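Local coordinates for phenylacetic acid degradation-related protein (Ralstonia eutropha JMP134, PDB 2PIM), which probably hydrolyses acyl-CoA thioesters, as a putative thioesterase of the hotdog-fold superfamily related to phenylacetic acid degradation proteins, at residues M64-T76 against A105-G119. Sequence-based numbering, arbitrary orientation. Where two conformers were deposited one is given.
Sequences MLDDVTAMLVTAT and ARLERRGRNVCNVVG
Leu72 meets Ala105 and Leu107 where the central helix of a hotdog fold lies on its curved antiparallel sheet, a compact example of how such a helix is seated on its wrapping strands. Leu72 CB already rests on Ala105 CB, at 3.9 Å. Leu72 CG stands anti to the backbone N (chi1 171°), which carries the branch down to the sheet, and it packs against Leu107 CG and CD1. At the tip, Leu72 CD2 comes 3.6 Å from Leu107 N, close over the strand backbone, and also touches Ala105 CB and Val117 CG1. Leu39 of strand 38-45 adds a further neighbour. One turn back, Thr69 sets its CB against Val117 CG1 and its CG2 3.8 Å from Gly119 CA, where the lack of a side chain lets the helix come close. Val73 CG2 presses on Val117 CG2 at 3.4 Å, tighter than usual for two methyl carbons. At the far end of the segment, Thr76 CG2 and Leu107 CD1 meet tip to tip, while Arg110, crossing Thr76 at a slant, donates a hydrogen bond from NH2 to Leu34 O. Thr69 OG1 donates a hydrogen bond to Leu65 O (2.8 Å), which also accepts from Thr69 N, and Thr76 OG1 donates likewise to Val73 O. With both hydroxyls bonded within their own segment and both CG2 methyls facing the strands, van der Waals packing of apolar groups holds the contact, without polar bonds between the segments.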
HETATM    1  N   MSE A  64      -4.811  -3.530   0.023  1.00 27.74           N
HETATM    2  CA  MSE A  64      -6.172  -4.062   0.257  1.00 28.41           C
HETATM    3  C   MSE A  64      -7.192  -2.954   0.619  1.00 29.97           C
HETATM    4  O   MSE A  64      -8.329  -2.942   0.123  1.00 30.46           O
HETATM    5  CB  MSE A  64      -6.097  -5.068   1.383  1.00 27.53           C
HETATM    6  CG  MSE A  64      -5.323  -6.279   1.007  1.00 31.43           C
HETATM    7 SE   MSE A  64      -4.884  -7.401   2.587  0.75 26.05          SE
HETATM    8  CE  MSE A  64      -3.636  -8.661   1.758  1.00 28.89           C
ATOM      9  N   LEU A  65      -6.752  -2.016   1.462  1.00 29.28           N
ATOM     10  CA  LEU A  65      -7.544  -0.838   1.816  1.00 27.74           C
ATOM     11  C   LEU A  65      -7.811   0.042   0.605  1.00 28.05           C
ATOM     12  O   LEU A  65      -8.916   0.581   0.429  1.00 29.49           O
ATOM     13  CB  LEU A  65      -6.869  -0.066   2.968  1.00 28.68           C
ATOM     14  CG  LEU A  65      -6.959  -0.772   4.359  1.00 23.42           C
ATOM     15  CD1 LEU A  65      -5.926  -0.293   5.349  1.00 31.04           C
ATOM     16  CD2 LEU A  65      -8.354  -0.690   4.971  1.00 26.12           C
ATOM     17  N   ASP A  66      -6.811   0.165  -0.254  1.00 28.59           N
ATOM     18  CA  ASP A  66      -6.970   0.881  -1.497  1.00 29.20           C
ATOM     19  C   ASP A  66      -8.034   0.213  -2.346  1.00 29.54           C
ATOM     20  O   ASP A  66      -8.890   0.898  -2.942  1.00 34.62           O
ATOM     21  CB  ASP A  66      -5.609   0.990  -2.218  1.00 28.52           C
ATOM     22  CG  ASP A  66      -5.663   1.887  -3.479  1.00 30.65           C
ATOM     23  OD1 ASP A  66      -6.282   2.951  -3.463  1.00 43.29           O
ATOM     24  OD2 ASP A  66      -5.051   1.535  -4.489  1.00 38.64           O
ATOM     25  N   ASP A  67      -7.993  -1.122  -2.429  1.00 29.54           N
ATOM     26  CA  ASP A  67      -8.939  -1.848  -3.270  1.00 29.77           C
ATOM     27  C   ASP A  67     -10.387  -1.679  -2.766  1.00 29.76           C
ATOM     28  O   ASP A  67     -11.303  -1.373  -3.527  1.00 32.11           O
ATOM     29  CB  ASP A  67      -8.600  -3.340  -3.333  1.00 29.36           C
ATOM     30  CG  ASP A  67      -9.568  -4.103  -4.238  1.00 32.14           C
ATOM     31  OD1 ASP A  67      -9.421  -3.961  -5.458  1.00 30.36           O
ATOM     32  OD2 ASP A  67     -10.486  -4.821  -3.736  1.00 33.19           O
ATOM     33  N   VAL A  68     -10.596  -1.869  -1.473  1.00 27.64           N
ATOM     34  CA  VAL A  68     -11.960  -1.864  -0.938  1.00 27.44           C
ATOM     35  C   VAL A  68     -12.627  -0.486  -1.071  1.00 29.01           C
ATOM     36  O   VAL A  68     -13.841  -0.384  -1.487  1.00 30.04           O
ATOM     37  CB  VAL A  68     -12.025  -2.480   0.502  1.00 28.08           C
ATOM     38  CG1 VAL A  68     -11.390  -1.560   1.545  1.00 24.31           C
ATOM     39  CG2 VAL A  68     -13.420  -2.844   0.846  1.00 27.20           C
ATOM     40  N   THR A  69     -11.830   0.561  -0.841  1.00 28.09           N
ATOM     41  CA  THR A  69     -12.316   1.934  -0.880  1.00 25.20           C
ATOM     42  C   THR A  69     -12.604   2.394  -2.322  1.00 24.93           C
ATOM     43  O   THR A  69     -13.679   2.884  -2.624  1.00 22.13           O
ATOM     44  CB  THR A  69     -11.390   2.916  -0.119  1.00 25.20           C
ATOM     45  OG1 THR A  69     -10.058   2.941  -0.681  1.00 24.08           O
ATOM     46  CG2 THR A  69     -11.330   2.548   1.356  1.00 29.99           C
ATOM     47  N   ALA A  70     -11.663   2.151  -3.218  1.00 29.08           N
ATOM     48  CA  ALA A  70     -11.855   2.418  -4.661  1.00 26.21           C
ATOM     49  C   ALA A  70     -12.945   1.589  -5.310  1.00 28.42           C
ATOM     50  O   ALA A  70     -13.614   2.034  -6.294  1.00 30.54           O
ATOM     51  CB  ALA A  70     -10.521   2.208  -5.385  1.00 27.70           C
HETATM   52  N   MSE A  71     -13.125   0.365  -4.812  1.00 29.89           N
HETATM   53  CA  MSE A  71     -14.221  -0.494  -5.311  1.00 27.85           C
HETATM   54  C   MSE A  71     -15.567   0.103  -4.940  1.00 25.61           C
HETATM   55  O   MSE A  71     -16.500   0.220  -5.780  1.00 21.16           O
HETATM   56  CB  MSE A  71     -14.140  -1.936  -4.763  1.00 29.73           C
HETATM   57  CG  MSE A  71     -13.257  -2.925  -5.557  1.00 38.91           C
HETATM   58 SE   MSE A  71     -13.607  -2.934  -7.502  0.75 38.20          SE
HETATM   59  CE  MSE A  71     -12.262  -1.513  -8.092  1.00 38.12           C
ATOM     60  N   LEU A  72     -15.684   0.480  -3.679  1.00 24.53           N
ATOM     61  CA  LEU A  72     -16.928   1.118  -3.219  1.00 25.71           C
ATOM     62  C   LEU A  72     -17.263   2.372  -4.083  1.00 24.23           C
ATOM     63  O   LEU A  72     -18.372   2.503  -4.599  1.00 26.69           O
ATOM     64  CB  LEU A  72     -16.851   1.437  -1.730  1.00 22.07           C
ATOM     65  CG  LEU A  72     -18.033   2.302  -1.255  1.00 26.35           C
ATOM     66  CD1 LEU A  72     -19.391   1.731  -1.639  1.00 21.42           C
ATOM     67  CD2 LEU A  72     -17.906   2.475   0.216  1.00 24.08           C
ATOM     68  N   VAL A  73     -16.272   3.240  -4.293  1.00 24.60           N
ATOM     69  CA  VAL A  73     -16.487   4.439  -5.097  1.00 25.61           C
ATOM     70  C   VAL A  73     -16.939   4.071  -6.476  1.00 25.86           C
ATOM     71  O   VAL A  73     -17.906   4.638  -6.966  1.00 26.00           O
ATOM     72  CB  VAL A  73     -15.242   5.345  -5.207  1.00 26.64           C
ATOM     73  CG1 VAL A  73     -15.533   6.543  -6.092  1.00 29.72           C
ATOM     74  CG2 VAL A  73     -14.799   5.794  -3.829  1.00 27.62           C
ATOM     75  N   THR A  74     -16.245   3.112  -7.095  1.00 27.68           N
ATOM     76  CA  THR A  74     -16.574   2.638  -8.469  1.00 25.12           C
ATOM     77  C   THR A  74     -17.979   2.088  -8.585  1.00 23.47           C
ATOM     78  O   THR A  74     -18.711   2.373  -9.558  1.00 23.68           O
ATOM     79  CB  THR A  74     -15.517   1.595  -8.936  1.00 25.57           C
ATOM     80  OG1 THR A  74     -14.241   2.228  -8.902  1.00 24.21           O
ATOM     81  CG2 THR A  74     -15.766   1.117 -10.354  1.00 27.79           C
ATOM     82  N   ALA A  75     -18.374   1.309  -7.590  1.00 21.76           N
ATOM     83  CA  ALA A  75     -19.747   0.813  -7.513  1.00 24.40           C
ATOM     84  C   ALA A  75     -20.824   1.886  -7.683  1.00 24.26           C
ATOM     85  O   ALA A  75     -21.902   1.585  -8.202  1.00 27.83           O
ATOM     86  CB  ALA A  75     -19.960   0.077  -6.220  1.00 25.15           C
ATOM     87  N   THR A  76     -20.542   3.121  -7.243  1.00 25.59           N
ATOM     88  CA  THR A  76     -21.507   4.231  -7.318  1.00 26.65           C
ATOM     89  C   THR A  76     -21.500   4.981  -8.665  1.00 27.18           C
ATOM     90  O   THR A  76     -22.388   5.776  -8.918  1.00 26.76           O
ATOM     91  CB  THR A  76     -21.360   5.261  -6.138  1.00 24.74           C
ATOM     92  OG1 THR A  76     -20.162   6.047  -6.278  1.00 28.84           O
ATOM     93  CG2 THR A  76     -21.327   4.564  -4.825  1.00 31.82           C
ATOM     94  N   ALA A 105     -15.585  -1.022   3.567  1.00 29.81           N
ATOM     95  CA  ALA A 105     -15.554   0.371   3.176  1.00 27.97           C
ATOM     96  C   ALA A 105     -16.899   1.037   3.471  1.00 27.77           C
ATOM     97  O   ALA A 105     -17.935   0.371   3.444  1.00 27.92           O
ATOM     98  CB  ALA A 105     -15.191   0.501   1.713  1.00 29.22           C
ATOM     99  N   ARG A 106     -16.842   2.330   3.817  0.50 26.99           N
ATOM    100  CA  ARG A 106     -18.011   3.208   3.959  0.50 27.18           C
ATOM    101  C   ARG A 106     -17.694   4.574   3.345  0.50 26.08           C
ATOM    102  O   ARG A 106     -16.630   5.147   3.615  0.50 23.07           O
ATOM    103  CB  ARG A 106     -18.392   3.434   5.442  0.50 28.10           C
ATOM    104  CG  ARG A 106     -19.578   4.408   5.633  0.50 27.57           C
ATOM    105  CD  ARG A 106     -19.926   4.792   7.090  0.50 28.95           C
ATOM    106  NE  ARG A 106     -19.159   5.929   7.633  0.50 30.60           N
ATOM    107  CZ  ARG A 106     -18.090   5.812   8.418  0.50 29.11           C
ATOM    108  NH1 ARG A 106     -17.618   4.628   8.776  0.50 42.10           N
ATOM    109  NH2 ARG A 106     -17.479   6.884   8.854  0.50 29.60           N
ATOM    110  N   LEU A 107     -18.637   5.105   2.571  1.00 23.57           N
ATOM    111  CA  LEU A 107     -18.592   6.501   2.103  1.00 24.96           C
ATOM    112  C   LEU A 107     -18.955   7.501   3.202  1.00 23.32           C
ATOM    113  O   LEU A 107     -20.061   7.481   3.696  1.00 23.43           O
ATOM    114  CB  LEU A 107     -19.573   6.713   0.924  1.00 19.45           C
ATOM    115  CG  LEU A 107     -19.036   6.172  -0.392  1.00 22.45           C
ATOM    116  CD1 LEU A 107     -20.139   5.921  -1.396  1.00 26.22           C
ATOM    117  CD2 LEU A 107     -17.974   7.100  -0.948  1.00 23.96           C
ATOM    118  N   GLU A 108     -18.030   8.383   3.573  1.00 27.54           N
ATOM    119  CA  GLU A 108     -18.339   9.483   4.480  1.00 29.81           C
ATOM    120  C   GLU A 108     -18.967  10.630   3.743  1.00 28.66           C
ATOM    121  O   GLU A 108     -19.692  11.385   4.346  1.00 28.50           O
ATOM    122  CB  GLU A 108     -17.096  10.042   5.166  1.00 30.09           C
ATOM    123  CG  GLU A 108     -16.494   9.128   6.166  1.00 46.53           C
ATOM    124  CD  GLU A 108     -16.725   9.554   7.589  1.00 47.96           C
ATOM    125  OE1 GLU A 108     -17.906   9.769   7.953  1.00 47.87           O
ATOM    126  OE2 GLU A 108     -15.718   9.627   8.339  1.00 52.09           O
ATOM    127  N   ARG A 109     -18.603  10.806   2.482  1.00 27.11           N
ATOM    128  CA  ARG A 109     -19.230  11.797   1.628  1.00 28.44           C
ATOM    129  C   ARG A 109     -19.062  11.424   0.177  1.00 27.35           C
ATOM    130  O   ARG A 109     -17.986  11.024  -0.223  1.00 27.26           O
ATOM    131  CB  ARG A 109     -18.598  13.169   1.849  1.00 29.63           C
ATOM    132  CG  ARG A 109     -19.154  14.218   0.871  1.00 30.09           C
ATOM    133  CD  ARG A 109     -19.259  15.600   1.463  1.00 30.46           C
ATOM    134  NE  ARG A 109     -20.085  16.442   0.593  1.00 40.47           N
ATOM    135  CZ  ARG A 109     -19.669  17.005  -0.543  1.00 40.14           C
ATOM    136  NH1 ARG A 109     -18.416  16.847  -0.975  1.00 46.83           N
ATOM    137  NH2 ARG A 109     -20.520  17.714  -1.262  1.00 33.35           N
ATOM    138  N   ARG A 110     -20.141  11.540  -0.576  1.00 30.00           N
ATOM    139  CA  ARG A 110     -20.170  11.385  -2.026  1.00 32.96           C
ATOM    140  C   ARG A 110     -20.392  12.739  -2.653  1.00 28.68           C
ATOM    141  O   ARG A 110     -21.513  13.162  -2.720  1.00 28.35           O
ATOM    142  CB  ARG A 110     -21.402  10.602  -2.450  1.00 31.45           C
ATOM    143  CG  ARG A 110     -21.429   9.216  -1.996  1.00 41.62           C
ATOM    144  CD  ARG A 110     -22.600   8.465  -2.683  1.00 41.62           C
ATOM    145  NE  ARG A 110     -23.226   7.606  -1.683  1.00 50.02           N
ATOM    146  CZ  ARG A 110     -23.957   6.536  -1.931  1.00 45.62           C
ATOM    147  NH1 ARG A 110     -24.219   6.140  -3.182  1.00 51.08           N
ATOM    148  NH2 ARG A 110     -24.422   5.864  -0.892  1.00 49.19           N
ATOM    149  N   GLY A 111     -19.353  13.405  -3.124  1.00 27.28           N
ATOM    150  CA  GLY A 111     -19.511  14.737  -3.665  1.00 24.35           C
ATOM    151  C   GLY A 111     -19.775  14.673  -5.145  1.00 22.94           C
ATOM    152  O   GLY A 111     -19.823  13.599  -5.713  1.00 24.41           O
ATOM    153  N   ARG A 112     -19.949  15.842  -5.751  1.00 19.21           N
ATOM    154  CA  ARG A 112     -20.004  15.996  -7.206  1.00 17.64           C
ATOM    155  C   ARG A 112     -18.690  15.441  -7.799  1.00 18.59           C
ATOM    156  O   ARG A 112     -18.727  14.566  -8.629  1.00 19.18           O
ATOM    157  CB  ARG A 112     -20.209  17.474  -7.555  1.00 16.12           C
ATOM    158  CG  ARG A 112     -20.763  17.726  -8.895  1.00 19.96           C
ATOM    159  CD  ARG A 112     -21.164  19.161  -8.997  1.00 13.01           C
ATOM    160  NE  ARG A 112     -22.448  19.479  -8.383  1.00  2.00           N
ATOM    161  CZ  ARG A 112     -23.607  19.475  -9.025  1.00 17.82           C
ATOM    162  NH1 ARG A 112     -23.668  19.094 -10.287  1.00 13.31           N
ATOM    163  NH2 ARG A 112     -24.722  19.847  -8.419  1.00 24.27           N
ATOM    164  N   ASN A 113     -17.521  15.878  -7.320  1.00 19.38           N
ATOM    165  CA  ASN A 113     -16.276  15.340  -7.859  1.00 17.51           C
ATOM    166  C   ASN A 113     -15.373  14.673  -6.838  1.00 18.43           C
ATOM    167  O   ASN A 113     -14.401  14.058  -7.229  1.00 19.35           O
ATOM    168  CB  ASN A 113     -15.503  16.402  -8.638  1.00 12.55           C
ATOM    169  CG  ASN A 113     -16.286  16.923  -9.844  1.00 18.46           C
ATOM    170  OD1 ASN A 113     -16.423  16.280 -10.897  1.00  7.78           O
ATOM    171  ND2 ASN A 113     -16.812  18.097  -9.682  1.00  2.00           N
ATOM    172  N   VAL A 114     -15.654  14.787  -5.550  1.00 20.39           N
ATOM    173  CA  VAL A 114     -14.824  14.100  -4.545  1.00 22.84           C
ATOM    174  C   VAL A 114     -15.634  13.162  -3.687  1.00 24.08           C
ATOM    175  O   VAL A 114     -16.742  13.514  -3.273  1.00 25.77           O
ATOM    176  CB  VAL A 114     -14.128  15.110  -3.582  1.00 25.38           C
ATOM    177  CG1 VAL A 114     -13.096  14.409  -2.738  1.00 30.38           C
ATOM    178  CG2 VAL A 114     -13.478  16.188  -4.370  1.00 27.10           C
ATOM    179  N   CYS A 115     -15.071  11.991  -3.391  1.00 22.31           N
ATOM    180  CA  CYS A 115     -15.663  11.076  -2.437  1.00 23.15           C
ATOM    181  C   CYS A 115     -14.643  10.848  -1.342  1.00 24.20           C
ATOM    182  O   CYS A 115     -13.479  10.667  -1.616  1.00 24.34           O
ATOM    183  CB  CYS A 115     -16.024   9.729  -3.081  1.00 20.76           C
ATOM    184  SG  CYS A 115     -17.406   9.905  -4.224  1.00 31.54           S
ATOM    185  N   ASN A 116     -15.108  10.901  -0.110  1.00 23.76           N
ATOM    186  CA  ASN A 116     -14.315  10.600   1.056  1.00 25.85           C
ATOM    187  C   ASN A 116     -14.786   9.255   1.558  1.00 22.96           C
ATOM    188  O   ASN A 116     -15.965   9.066   1.842  1.00 21.19           O
ATOM    189  CB  ASN A 116     -14.506  11.697   2.085  1.00 30.25           C
ATOM    190  CG  ASN A 116     -14.150  13.079   1.536  1.00 37.09           C
ATOM    191  OD1 ASN A 116     -12.971  13.467   1.500  1.00 48.13           O
ATOM    192  ND2 ASN A 116     -15.160  13.822   1.104  1.00 35.94           N
ATOM    193  N   VAL A 117     -13.865   8.300   1.605  1.00 25.24           N
ATOM    194  CA  VAL A 117     -14.181   6.909   1.912  1.00 26.01           C
ATOM    195  C   VAL A 117     -13.368   6.516   3.121  1.00 29.14           C
ATOM    196  O   VAL A 117     -12.254   6.971   3.253  1.00 26.73           O
ATOM    197  CB  VAL A 117     -13.767   5.971   0.760  1.00 27.43           C
ATOM    198  CG1 VAL A 117     -14.562   4.646   0.851  1.00 32.37           C
ATOM    199  CG2 VAL A 117     -13.978   6.614  -0.592  1.00 30.76           C
ATOM    200  N   VAL A 118     -13.917   5.698   4.013  1.00 28.60           N
ATOM    201  CA  VAL A 118     -13.118   5.100   5.072  1.00 32.08           C
ATOM    202  C   VAL A 118     -13.116   3.581   4.853  1.00 29.91           C
ATOM    203  O   VAL A 118     -14.097   3.011   4.382  1.00 30.62           O
ATOM    204  CB  VAL A 118     -13.615   5.434   6.502  1.00 34.30           C
ATOM    205  CG1 VAL A 118     -13.791   6.958   6.670  1.00 39.73           C
ATOM    206  CG2 VAL A 118     -14.896   4.772   6.774  1.00 38.65           C
ATOM    207  N   GLY A 119     -11.986   2.966   5.151  1.00 26.96           N
ATOM    208  CA  GLY A 119     -11.812   1.547   5.038  1.00 28.59           C
ATOM    209  C   GLY A 119     -11.278   1.012   6.357  1.00 27.58           C
ATOM    210  O   GLY A 119     -10.574   1.718   7.049  1.00 25.19           O
TER